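Local coordinates for peptidase M16 domain protein (Alicyclobacillus acidocaldarius subsp. acidocaldarius DSM 446, PDB 4XEA) that binds a metal ion, nickel in this crystal, and as a member of the M16 (insulinase-like) family probably acts as a metallopeptidase that hydrolyses peptide bonds, at residues H409-E412 with D413-V416. Residues are numbered along the deposited sequence; the frame is centred on the assembly and turned at random.
Sequences HLRE and DNMV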
# COMPACT_ATOMS: atom_id res chain seq x y z
N HIS A 409 26.57 -13.01 10.11
CA HIS A 409 25.70 -11.96 10.53
C HIS A 409 24.60 -12.35 11.53
O HIS A 409 24.31 -11.57 12.42
CB HIS A 409 25.03 -11.35 9.30
CG HIS A 409 24.11 -10.23 9.65
ND1 HIS A 409 24.52 -9.13 10.35
CD2 HIS A 409 22.79 -10.04 9.39
CE1 HIS A 409 23.50 -8.31 10.52
NE2 HIS A 409 22.44 -8.83 9.94
N LEU A 410 23.92 -13.47 11.34
CA LEU A 410 22.85 -13.82 12.25
C LEU A 410 23.42 -14.64 13.41
O LEU A 410 23.25 -15.87 13.44
CB LEU A 410 21.70 -14.53 11.52
CG LEU A 410 21.04 -13.67 10.40
CD1 LEU A 410 19.95 -14.43 9.71
CD2 LEU A 410 20.53 -12.33 10.90
N ARG A 411 24.04 -13.94 14.37
CA ARG A 411 24.75 -14.54 15.48
C ARG A 411 24.08 -14.19 16.81
O ARG A 411 23.07 -13.52 16.82
CB ARG A 411 26.23 -14.10 15.48
CG ARG A 411 26.96 -14.21 14.11
CD ARG A 411 28.50 -14.14 14.24
NE ARG A 411 28.89 -13.10 15.19
CZ ARG A 411 28.98 -11.80 14.90
NH1 ARG A 411 28.75 -11.38 13.67
NH2 ARG A 411 29.31 -10.92 15.83
N GLU A 412 24.65 -14.65 17.92
CA GLU A 412 24.11 -14.29 19.24
C GLU A 412 24.74 -13.04 19.82
O GLU A 412 24.08 -12.26 20.51
CB GLU A 412 24.29 -15.47 20.20
CG GLU A 412 23.37 -16.60 19.78
CD GLU A 412 23.01 -17.49 20.93
OE1 GLU A 412 23.88 -18.29 21.32
OE2 GLU A 412 21.86 -17.35 21.43
N ASP A 413 26.01 -12.81 19.54
CA ASP A 413 26.72 -11.70 20.18
C ASP A 413 26.47 -10.34 19.51
O ASP A 413 26.82 -9.30 20.08
CB ASP A 413 28.21 -11.99 20.26
CG ASP A 413 28.76 -12.49 18.95
OD1 ASP A 413 29.00 -13.71 18.83
OD2 ASP A 413 28.91 -11.68 18.04
N ASN A 414 25.83 -10.31 18.34
CA ASN A 414 25.47 -9.02 17.74
C ASN A 414 23.97 -8.77 17.72
O ASN A 414 23.46 -7.96 16.91
CB ASN A 414 26.08 -8.87 16.31
CG ASN A 414 25.44 -9.84 15.31
OD1 ASN A 414 25.06 -10.95 15.69
ND2 ASN A 414 25.40 -9.46 14.00
N MSE A 415 23.26 -9.44 18.62
CA MSE A 415 21.82 -9.52 18.61
C MSE A 415 21.23 -8.70 19.75
O MSE A 415 21.79 -8.63 20.80
CB MSE A 415 21.37 -10.99 18.73
CG MSE A 415 19.90 -11.20 18.70
SE MSE A 415 19.32 -13.01 19.01
CE MSE A 415 20.00 -13.33 20.84
N VAL A 416 20.10 -8.05 19.47
CA VAL A 416 19.36 -7.27 20.45
C VAL A 416 17.96 -7.83 20.44
O VAL A 416 17.37 -8.08 19.36
CB VAL A 416 19.28 -5.77 20.09
CG1 VAL A 416 18.45 -5.02 21.14
CG2 VAL A 416 20.66 -5.19 19.98
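A type I beta turn from Glu412 to Met415 (selenomethionine in this crystal), closed by a weak hydrogen bond from Met415 N to Glu412 O (3.5 Å), follows an inverse gamma turn centred on Leu410. Asn414 reaches back across this bend. Its ND2 donates a nearly straight hydrogen bond of 2.9 Å to His409 O, which lies in the plane of the amide, while OD1 accepts a weak one from Arg411 N at 3.4 Å. With CG set between the backbone N and the carbonyl carbon (chi1 68°), the amide is folded back over the turn toward both groups. The guanidinium of Arg411 stacks over this amide, the planes only 17° apart, with Asn414 CG toward its rim. At the guanidinium edge, Asp413 OD2 forms a salt bridge with Arg411 NH2, though the modelled 2.4 Å is doubtfully short. A hydrogen bond from Arg411 NH1 to Glu408 O probably helps fix the guanidinium rotation. Replacing Asn414 by an alanine is likely to cost His409 O this donor, Arg411 N its weak acceptor and the guanidinium its stacking partner. The bend leads from helix 399-409 into strand 415-422, which joins the mixed five-stranded sheet beside strand 252-258; there Asn414 ND2 also hydrogen-bonds Lys258 O, and Trp257 packs against His409, Asn414 and Met415. His409 NE2 hydrogen-bonds Thr316 OG1 of strand 314-321, and helix 325-342 meets Glu412 and Met415 through Gln333.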